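Local structure of vanadium-dependent haloperoxidase (Zobellia galactanivorans, 4CIT) at residues E258-Q261 and I262-W266; K285-P288 and G289-W292; A414-S417 and R418-G422; V431-K434 and Q435-L439. The protein is a bacterial vanadium-dependent iodoperoxidase, probably using bound vanadate to oxidise iodide with hydrogen peroxide, as in other haloperoxidases of this family. One frame throughout, in Å; residues are numbered along the deposited sequence.

Contact 1 (E258-Q261 and I262-W266); sequences EEIQ and IARFW
Ile262 packs its CD1 methyl against the carboxylate-bearing arm of Glu258, one turn earlier in the alpha-helix 258-266, with CD1 3.8 Å from Glu258 CG. CG of Glu258 is anti to the backbone N (chi1 173°), which lays that methylene beside Ile262 CD1; a bend at chi2 then lets OE2 reach a salt bridge with Arg402. A second i to i+4 pair lies further round the helix. Here Ile260 and Arg264 run side by side, and Ile260 CG2 sits over the centre of the guanidinium face, 3.7 Å from Arg264 CZ. Behind both pairs is the helical backbone, where Ile262 N donates to Glu258 O over 2.9 Å and Arg264 N to Ile260 O at 3.0 Å. The two flanks differ in setting: Ile262 is buried against Ser417 of helix 407-420, whereas Arg264 is exposed. Cutting Ile262 back to an alanine is likely to open a gap beside Glu258 CG and against Ser417, leaving the glutamate methylene without its apolar neighbour while Arg402 still holds the carboxylate. Trp266 O accepts a hydrogen bond from NE2 of His368, a vanadate-pocket residue, and one Trp266 ring face is met by Phe265 CD2, 3.6 Å above its plane.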
loop_
_atom_site.group_PDB
_atom_site.type_symbol
_atom_site.label_atom_id
_atom_site.label_comp_id
_atom_site.label_asym_id
_atom_site.label_seq_id
_atom_site.Cartn_x
_atom_site.Cartn_y
_atom_site.Cartn_z
ATOM N N GLU A 258 -13.936 -17.046 14.948
ATOM C CA GLU A 258 -13.150 -16.831 13.773
ATOM C C GLU A 258 -13.231 -15.362 13.359
ATOM O O GLU A 258 -12.236 -14.789 12.847
ATOM C CB GLU A 258 -13.642 -17.772 12.721
ATOM C CG GLU A 258 -13.064 -17.625 11.322
ATOM C CD GLU A 258 -11.645 -18.111 11.158
ATOM O OE1 GLU A 258 -10.938 -18.242 12.181
ATOM O OE2 GLU A 258 -11.245 -18.347 9.977
ATOM N N GLU A 259 -14.368 -14.707 13.638
ATOM C CA GLU A 259 -14.543 -13.302 13.207
ATOM C C GLU A 259 -13.599 -12.369 13.866
ATOM O O GLU A 259 -13.056 -11.398 13.277
ATOM C CB GLU A 259 -15.964 -12.864 13.487
ATOM C CG GLU A 259 -17.003 -13.500 12.598
ATOM C CD GLU A 259 -17.390 -14.899 12.999
ATOM O OE1 GLU A 259 -16.994 -15.389 14.073
ATOM O OE2 GLU A 259 -18.091 -15.490 12.218
ATOM N N ILE A 260 -13.320 -12.649 15.146
ATOM C CA ILE A 260 -12.417 -11.848 15.851
ATOM C C ILE A 260 -10.987 -12.061 15.336
ATOM O O ILE A 260 -10.221 -11.102 15.168
ATOM C CB ILE A 260 -12.424 -12.136 17.351
ATOM C CG1 ILE A 260 -13.695 -11.626 17.946
ATOM C CG2 ILE A 260 -11.308 -11.408 18.050
ATOM C CD1 ILE A 260 -13.712 -11.892 19.452
ATOM N N GLN A 261 -10.650 -13.286 15.007
ATOM C CA GLN A 261 -9.308 -13.588 14.384
ATOM C C GLN A 261 -9.123 -12.867 13.062
ATOM O O GLN A 261 -8.046 -12.394 12.765
ATOM C CB GLN A 261 -9.185 -15.081 14.028
ATOM C CG GLN A 261 -9.085 -16.019 15.207
ATOM C CD GLN A 261 -8.972 -17.481 14.793
ATOM O OE1 GLN A 261 -8.126 -17.869 13.961
ATOM N NE2 GLN A 261 -9.850 -18.325 15.378
ATOM N N ILE A 262 -10.183 -12.811 12.278
ATOM C CA ILE A 262 -10.155 -12.179 10.921
ATOM C C ILE A 262 -10.004 -10.689 11.110
ATOM O O ILE A 262 -9.169 -10.052 10.485
ATOM C CB ILE A 262 -11.368 -12.581 10.106
ATOM C CG1 ILE A 262 -11.244 -14.096 9.712
ATOM C CG2 ILE A 262 -11.569 -11.584 8.950
ATOM C CD1 ILE A 262 -12.474 -14.722 9.022
ATOM N N ALA A 263 -10.793 -10.089 12.024
ATOM C CA ALA A 263 -10.699 -8.658 12.298
ATOM C C ALA A 263 -9.273 -8.264 12.705
ATOM O O ALA A 263 -8.738 -7.280 12.227
ATOM C CB ALA A 263 -11.688 -8.224 13.398
ATOM N N ARG A 264 -8.671 -9.018 13.633
ATOM C CA ARG A 264 -7.340 -8.700 14.124
ATOM C C ARG A 264 -6.301 -8.938 13.055
ATOM O O ARG A 264 -5.372 -8.155 12.961
ATOM C CB ARG A 264 -7.042 -9.521 15.390
ATOM C CG ARG A 264 -7.925 -9.065 16.532
ATOM C CD ARG A 264 -7.643 -9.677 17.901
ATOM N NE ARG A 264 -8.587 -9.038 18.871
ATOM C CZ ARG A 264 -8.913 -9.523 20.067
ATOM N NH1 ARG A 264 -8.388 -10.658 20.491
ATOM N NH2 ARG A 264 -9.803 -8.886 20.812
ATOM N N PHE A 265 -6.476 -9.939 12.197
ATOM C CA PHE A 265 -5.427 -10.309 11.205
ATOM C C PHE A 265 -5.244 -9.092 10.254
ATOM O O PHE A 265 -4.136 -8.744 9.881
ATOM C CB PHE A 265 -5.862 -11.490 10.414
ATOM C CG PHE A 265 -4.841 -11.992 9.511
ATOM C CD1 PHE A 265 -3.889 -12.835 9.991
ATOM C CD2 PHE A 265 -4.848 -11.660 8.160
ATOM C CE1 PHE A 265 -2.932 -13.373 9.157
ATOM C CE2 PHE A 265 -3.881 -12.194 7.321
ATOM C CZ PHE A 265 -2.916 -13.038 7.806
ATOM N N TRP A 266 -6.351 -8.442 9.886
ATOM C CA TRP A 266 -6.324 -7.433 8.882
ATOM C C TRP A 266 -6.279 -6.024 9.421
ATOM O O TRP A 266 -6.109 -5.080 8.638
ATOM C CB TRP A 266 -7.506 -7.561 7.917
ATOM C CG TRP A 266 -7.418 -8.742 7.063
ATOM C CD1 TRP A 266 -8.063 -9.907 7.214
ATOM C CD2 TRP A 266 -6.565 -8.887 5.883
ATOM N NE1 TRP A 266 -7.705 -10.785 6.213
ATOM C CE2 TRP A 266 -6.835 -10.167 5.348
ATOM C CE3 TRP A 266 -5.747 -8.006 5.176
ATOM C CZ2 TRP A 266 -6.218 -10.644 4.222
ATOM C CZ3 TRP A 266 -5.083 -8.515 4.072
ATOM C CH2 TRP A 266 -5.391 -9.807 3.566
#

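Contact 2 (K285-P288 and G289-W292)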
loop_
_atom_site.group_PDB
_atom_site.type_symbol
_atom_site.label_atom_id
_atom_site.label_comp_id
_atom_site.label_asym_id
_atom_site.label_seq_id
_atom_site.Cartn_x
_atom_site.Cartn_y
_atom_site.Cartn_z
ATOM N N LYS A 285 2.322 -2.370 14.464
ATOM C CA LYS A 285 1.500 -2.958 13.420
ATOM C C LYS A 285 1.793 -2.390 12.008
ATOM O O LYS A 285 2.242 -1.248 11.947
ATOM C CB LYS A 285 0.080 -2.718 13.762
ATOM C CG LYS A 285 -0.520 -3.826 14.605
ATOM C CD LYS A 285 -1.697 -3.246 15.349
ATOM C CE LYS A 285 -2.425 -2.238 14.458
ATOM N NZ LYS A 285 -3.871 -2.521 14.490
ATOM N N ILE A 286 1.646 -3.209 10.952
ATOM C CA ILE A 286 1.844 -2.722 9.594
ATOM C C ILE A 286 0.539 -2.128 9.021
ATOM O O ILE A 286 -0.517 -2.408 9.500
ATOM C CB ILE A 286 2.454 -3.783 8.664
ATOM C CG1 ILE A 286 1.601 -5.042 8.503
ATOM C CG2 ILE A 286 3.843 -4.099 9.156
ATOM C CD1 ILE A 286 2.114 -5.962 7.396
ATOM N N THR A 287 0.611 -1.277 8.012
ATOM C CA THR A 287 -0.551 -0.757 7.358
ATOM C C THR A 287 -1.065 -1.671 6.232
ATOM O O THR A 287 -0.363 -2.585 5.814
ATOM C CB THR A 287 -0.231 0.608 6.761
ATOM O OG1 THR A 287 0.780 0.419 5.798
ATOM C CG2 THR A 287 0.198 1.606 7.845
ATOM N N PRO A 288 -2.252 -1.422 5.715
ATOM C CA PRO A 288 -2.765 -2.299 4.689
ATOM C C PRO A 288 -1.933 -2.353 3.422
ATOM O O PRO A 288 -1.829 -3.436 2.793
ATOM C CB PRO A 288 -4.164 -1.695 4.372
ATOM C CG PRO A 288 -4.565 -1.121 5.670
ATOM C CD PRO A 288 -3.298 -0.491 6.222
ATOM N N GLY A 289 -1.360 -1.239 2.997
ATOM C CA GLY A 289 -0.457 -1.251 1.828
ATOM C C GLY A 289 0.764 -2.138 2.003
ATOM O O GLY A 289 1.175 -2.895 1.101
ATOM N N ALA A 290 1.335 -2.064 3.210
ATOM C CA ALA A 290 2.471 -2.931 3.590
ATOM C C ALA A 290 2.101 -4.386 3.604
ATOM O O ALA A 290 2.877 -5.256 3.161
ATOM C CB ALA A 290 3.075 -2.506 4.940
ATOM N N HIS A 291 0.865 -4.713 4.061
ATOM C CA HIS A 291 0.461 -6.086 4.089
ATOM C C HIS A 291 0.387 -6.640 2.650
ATOM O O HIS A 291 0.874 -7.775 2.402
ATOM C CB HIS A 291 -0.873 -6.160 4.773
ATOM C CG HIS A 291 -1.362 -7.543 5.073
ATOM N ND1 HIS A 291 -2.259 -7.785 6.094
ATOM C CD2 HIS A 291 -1.078 -8.749 4.537
ATOM C CE1 HIS A 291 -2.460 -9.086 6.207
ATOM N NE2 HIS A 291 -1.843 -9.688 5.205
ATOM N N TRP A 292 -0.147 -5.847 1.728
ATOM C CA TRP A 292 -0.228 -6.293 0.331
ATOM C C TRP A 292 1.130 -6.358 -0.354
ATOM O O TRP A 292 1.315 -7.178 -1.208
ATOM C CB TRP A 292 -1.282 -5.491 -0.451
ATOM C CG TRP A 292 -2.664 -6.000 -0.128
ATOM C CD1 TRP A 292 -3.524 -5.494 0.830
ATOM C CD2 TRP A 292 -3.314 -7.130 -0.690
ATOM N NE1 TRP A 292 -4.689 -6.245 0.868
ATOM C CE2 TRP A 292 -4.551 -7.278 -0.038
ATOM C CE3 TRP A 292 -2.945 -8.061 -1.653
ATOM C CZ2 TRP A 292 -5.449 -8.293 -0.382
ATOM C CZ3 TRP A 292 -3.846 -9.038 -2.032
ATOM C CH2 TRP A 292 -5.076 -9.163 -1.361
HETATM O O HOH W 1 -0.639 1.528 3.793
#
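Ile286 turns its CG1 branch between its own backbone N and carbonyl carbon (chi1 61°), and an extended chi2 then carries CD1 to 3.7 Å from His291 CA. Thr287 takes the same kind of first torsion (chi1 62°), which places OG1 beside the first turn of the next helix. Thr287 is the N-cap of helix 288-302, and Pro288, whose backbone has no N-H to give, fills the first helical position. The cap is completed through water: Thr287 OG1 lies 2.7 Å from a water, which in turn accepts from Gly289 N at 3.0 Å. Across the same turn, Ile286 CB and Ala290 CB meet at 4.0 Å, an apolar contact between the incoming loop and the helix. The backbone closes the turn with bonds from His291 N to Thr287 O, 3.0 Å, and from Trp292 N to Pro288 O. Both aromatic residues point their polar ends to outside partners, His291 NE2 to Asp391 and Trp292 NE1 to Ser372 of helix 367-383, while Pro288 packs on His368 close to bound vanadate. Besides accepting from Trp292 N, Pro288 O lies at the edge of the indole, near its plane, with Trp292 CD1 3.3 Å away.

Contact 3 (A414-S417 and R418-G422). With VO4 (vanadate ion), chain D.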
loop_
_atom_site.group_PDB
_atom_site.type_symbol
_atom_site.label_atom_id
_atom_site.label_comp_id
_atom_site.label_asym_id
_atom_site.label_seq_id
_atom_site.Cartn_x
_atom_site.Cartn_y
_atom_site.Cartn_z
ATOM N N ALA A 414 -10.279 -9.358 3.725
ATOM C CA ALA A 414 -9.805 -8.080 4.281
ATOM C C ALA A 414 -11.000 -7.071 4.377
ATOM O O ALA A 414 -11.107 -6.342 5.386
ATOM C CB ALA A 414 -8.680 -7.485 3.459
ATOM N N ALA A 415 -11.846 -7.083 3.358
ATOM C CA ALA A 415 -13.002 -6.172 3.302
ATOM C C ALA A 415 -14.042 -6.517 4.396
ATOM O O ALA A 415 -14.361 -5.660 5.196
ATOM C CB ALA A 415 -13.571 -6.227 1.929
ATOM N N ILE A 416 -14.420 -7.770 4.517
ATOM C CA ILE A 416 -15.404 -8.155 5.539
ATOM C C ILE A 416 -14.843 -8.102 6.944
ATOM O O ILE A 416 -15.623 -7.932 7.883
ATOM C CB ILE A 416 -16.057 -9.533 5.252
ATOM C CG1 ILE A 416 -17.430 -9.658 5.990
ATOM C CG2 ILE A 416 -15.176 -10.719 5.595
ATOM C CD1 ILE A 416 -18.478 -8.714 5.467
ATOM N N SER A 417 -13.519 -8.144 7.098
ATOM C CA SER A 417 -12.905 -7.990 8.431
ATOM C C SER A 417 -13.293 -6.682 9.056
ATOM O O SER A 417 -13.334 -6.603 10.271
ATOM C CB SER A 417 -11.408 -8.098 8.378
ATOM O OG SER A 417 -10.859 -6.917 7.888
ATOM N N ARG A 418 -13.569 -5.662 8.230
ATOM C CA ARG A 418 -13.979 -4.351 8.748
ATOM C C ARG A 418 -15.414 -4.308 9.297
ATOM O O ARG A 418 -15.673 -3.447 10.123
ATOM C CB ARG A 418 -13.780 -3.253 7.706
ATOM C CG ARG A 418 -12.421 -3.350 7.029
ATOM C CD ARG A 418 -11.236 -3.387 7.965
ATOM N NE ARG A 418 -10.902 -2.020 8.480
ATOM C CZ ARG A 418 -10.148 -1.736 9.522
ATOM N NH1 ARG A 418 -9.619 -2.673 10.293
ATOM N NH2 ARG A 418 -9.877 -0.421 9.826
ATOM N N MET A 419 -16.256 -5.232 8.848
ATOM C CA MET A 419 -17.607 -5.405 9.401
ATOM C C MET A 419 -17.490 -6.121 10.717
ATOM O O MET A 419 -18.064 -5.634 11.751
ATOM C CB MET A 419 -18.508 -6.189 8.434
ATOM C CG MET A 419 -19.844 -6.553 9.074
ATOM S SD MET A 419 -20.902 -5.183 9.563
ATOM C CE MET A 419 -20.950 -4.332 7.947
ATOM N N TYR A 420 -16.699 -7.206 10.737
ATOM C CA TYR A 420 -16.459 -7.889 12.038
ATOM C C TYR A 420 -15.822 -6.974 13.003
ATOM O O TYR A 420 -16.026 -7.116 14.215
ATOM C CB TYR A 420 -15.558 -9.082 11.856
ATOM C CG TYR A 420 -16.012 -10.110 10.820
ATOM C CD1 TYR A 420 -17.353 -10.341 10.577
ATOM C CD2 TYR A 420 -15.077 -10.947 10.176
ATOM C CE1 TYR A 420 -17.779 -11.324 9.666
ATOM C CE2 TYR A 420 -15.490 -11.915 9.255
ATOM C CZ TYR A 420 -16.808 -12.101 9.019
ATOM O OH TYR A 420 -17.254 -13.077 8.159
ATOM N N GLY A 421 -14.995 -6.042 12.493
ATOM C CA GLY A 421 -14.322 -5.136 13.363
ATOM C C GLY A 421 -15.131 -3.995 13.982
ATOM O O GLY A 421 -14.631 -3.344 14.942
ATOM N N GLY A 422 -16.329 -3.736 13.471
ATOM C CA GLY A 422 -17.249 -2.709 14.001
ATOM C C GLY A 422 -16.941 -1.316 13.631
ATOM O O GLY A 422 -17.457 -0.400 14.246
HETATM O O2 VO4 D . -11.046 0.024 6.344
HETATM O O HOH W 2 -9.559 -5.469 10.046
#
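Ile416 crosses Tyr420 on one flank of the helix, laying both its branches along the phenol: CG2 is 3.9 Å from Tyr420 CE2, and CG1 comes equally near CZ. Over the same ring face, displaced toward the rim near Tyr420 CG, sits Ile416 O. The isoleucine CD1 meets Met419 CB, and Ile416 thus touches two residues of the following turn. Ile416 O itself is gripped twice, by Tyr420 N and, from above the carbonyl plane, by Met419 N. These residues form the last turns of helix 407-420, which stops in a Schellman motif: Gly421 N returns to Ser417 O at 2.8 Å, and Gly422, with positive phi, bonds back to Met419 O. On another flank Arg418 folds at chi2 and chi3 (-54° and -79°), bringing NE to 3.0 Å from vanadate O2, a hydrogen bond made near the plane of the guanidinium. NH2 serves another vanadate and NH1 forms a salt bridge with Asp267. Ser417 steadies this arginine at second hand. Its OG donates to Ala414 O at 2.6 Å and accepts from a water that, in the guanidinium plane, takes a hydrogen bond from Arg418 NH1, 2.8 Å from its oxygen.

Contact 4 (V431-K434 and Q435-L439)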
loop_
_atom_site.group_PDB
_atom_site.type_symbol
_atom_site.label_atom_id
_atom_site.label_comp_id
_atom_site.label_asym_id
_atom_site.label_seq_id
_atom_site.Cartn_x
_atom_site.Cartn_y
_atom_site.Cartn_z
ATOM N N VAL A 431 -18.924 -1.009 -1.678
ATOM C CA VAL A 431 -18.653 0.013 -2.650
ATOM C C VAL A 431 -17.149 0.249 -2.739
ATOM O O VAL A 431 -16.567 0.505 -3.857
ATOM C CB VAL A 431 -19.432 1.326 -2.403
ATOM C CG1 VAL A 431 -18.988 2.330 -3.423
ATOM C CG2 VAL A 431 -20.934 1.042 -2.392
ATOM N N GLY A 432 -16.447 0.161 -1.601
ATOM C CA GLY A 432 -14.993 0.318 -1.607
ATOM C C GLY A 432 -14.247 -0.751 -2.385
ATOM O O GLY A 432 -13.315 -0.459 -3.147
ATOM N N VAL A 433 -14.642 -2.001 -2.203
ATOM C CA VAL A 433 -14.060 -3.099 -3.025
ATOM C C VAL A 433 -14.258 -2.867 -4.507
ATOM O O VAL A 433 -13.343 -3.040 -5.335
ATOM C CB VAL A 433 -14.722 -4.462 -2.689
ATOM C CG1 VAL A 433 -14.315 -5.491 -3.795
ATOM C CG2 VAL A 433 -14.263 -4.914 -1.339
ATOM N N LYS A 434 -15.457 -2.440 -4.916
ATOM C CA LYS A 434 -15.700 -2.086 -6.305
ATOM C C LYS A 434 -14.834 -0.990 -6.836
ATOM O O LYS A 434 -14.302 -1.032 -7.939
ATOM C CB LYS A 434 -17.196 -1.723 -6.467
ATOM C CG LYS A 434 -17.553 -1.133 -7.837
ATOM C CD LYS A 434 -19.071 -0.853 -7.968
ATOM C CE LYS A 434 -19.304 0.008 -9.245
ATOM N NZ LYS A 434 -18.608 -0.503 -10.490
ATOM N N GLN A 435 -14.759 0.072 -6.058
ATOM C CA GLN A 435 -13.860 1.220 -6.327
ATOM C C GLN A 435 -12.435 0.735 -6.537
ATOM O O GLN A 435 -11.796 1.119 -7.551
ATOM C CB GLN A 435 -13.976 2.213 -5.197
ATOM C CG GLN A 435 -13.114 3.470 -5.385
ATOM C CD GLN A 435 -13.300 4.478 -4.257
ATOM O OE1 GLN A 435 -14.094 4.309 -3.311
ATOM N NE2 GLN A 435 -12.417 5.449 -4.252
ATOM N N GLY A 436 -11.877 -0.077 -5.653
ATOM C CA GLY A 436 -10.513 -0.540 -5.803
ATOM C C GLY A 436 -10.291 -1.489 -7.010
ATOM O O GLY A 436 -9.315 -1.362 -7.727
ATOM N N ARG A 437 -11.259 -2.374 -7.261
ATOM C CA ARG A 437 -11.183 -3.296 -8.386
ATOM C C ARG A 437 -11.289 -2.494 -9.710
ATOM O O ARG A 437 -10.479 -2.698 -10.666
ATOM C CB ARG A 437 -12.245 -4.459 -8.266
ATOM C CG ARG A 437 -11.908 -5.549 -7.192
ATOM C CD ARG A 437 -13.025 -6.645 -6.970
ATOM N NE ARG A 437 -12.577 -7.617 -5.956
ATOM C CZ ARG A 437 -13.300 -8.324 -5.071
ATOM N NH1 ARG A 437 -14.616 -8.270 -5.028
ATOM N NH2 ARG A 437 -12.663 -9.098 -4.192
ATOM N N ASP A 438 -12.157 -1.488 -9.755
ATOM C CA ASP A 438 -12.279 -0.641 -10.940
ATOM C C ASP A 438 -10.969 0.132 -11.183
ATOM O O ASP A 438 -10.499 0.243 -12.386
ATOM C CB ASP A 438 -13.462 0.277 -10.902
ATOM C CG ASP A 438 -14.830 -0.445 -11.040
ATOM O OD1 ASP A 438 -14.824 -1.645 -11.357
ATOM O OD2 ASP A 438 -15.864 0.246 -10.812
ATOM N N LEU A 439 -10.409 0.709 -10.127
ATOM C CA LEU A 439 -9.161 1.457 -10.232
ATOM C C LEU A 439 -7.991 0.520 -10.665
ATOM O O LEU A 439 -7.188 0.869 -11.522
ATOM C CB LEU A 439 -8.879 2.188 -8.923
ATOM C CG LEU A 439 -7.633 3.088 -8.894
ATOM C CD1 LEU A 439 -7.830 4.203 -7.847
ATOM C CD2 LEU A 439 -6.415 2.261 -8.523
#
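Val433 lays its CG1 methyl over one face of the Arg437 guanidinium, toward the rim, while on another flank of the same helix Lys434 bonds Asp438 near solvent. The valine and arginine run side by side and point the same way. The modelled CG1 lies only 3.1 Å from Arg437 NH1, a very short approach that is doubtful in detail because the arginine has two deposited conformers. Arg437 is extended from CG to NE, and NH2 reaches Asp412 in a salt bridge that ties the group to helix 407-420. Beside this pair the helix is buried: Val433 also packs on Ala415 and Ser369, and Gln435 sends its amide to two hydroxyls, NE2 to Ser327 OG and OE1 to Thr365 OG1. All this belongs to helix 426-446, one of the helices in the PAP2 family region, and regular i to i+4 bonds carry it, such as Gly436 N to Gly432 O at 2.9 Å. Gly432 and Gly436, a turn apart and without side chains, keep that strip of the helix slim. The looser side belongs to Lys434, an exposed residue. Its CG is anti to the backbone N (chi1 172°), and a bend at the last torsion (chi4 48°) swings NZ to Asp438. There NZ meets the syn lone pair of OD2 at 2.9 Å, a salt bridge whose backbone counterpart is Asp438 N to Lys434 O, 2.8 Å. An asparagine in place of Asp438 would probably leave the lysine ammonium without its charged mate and the long arm freer to swing into solvent. Asp438 also touches Phe220 of a nearby loop.

Overall arrangement
The four contacts follow one another along the chain, each on a helix or, for contact 2, at the start of one. In this largely helical fold contacts 1, 2 and 3 gather near the vanadate site, contact 1 touching the other two. Contact 1 on helix 258-266 lies beside contact 3 on helix 407-420, their centres 8 Å apart, with Trp266 resting on Ala414 and Ser417. The same tryptophan reaches contact 2 by stacking on His291, so contact 1 joins two partners whose nearest atoms are about 5 Å apart. Contact 4, on helix 426-446, touches contact 3 through Val433 and Ala415, whereas contact 1 stays about 11 Å away at its nearest atoms. Contacts 3 and 4 share the PAP2 family region, and Arg418 brings vanadate binding into this packed framework.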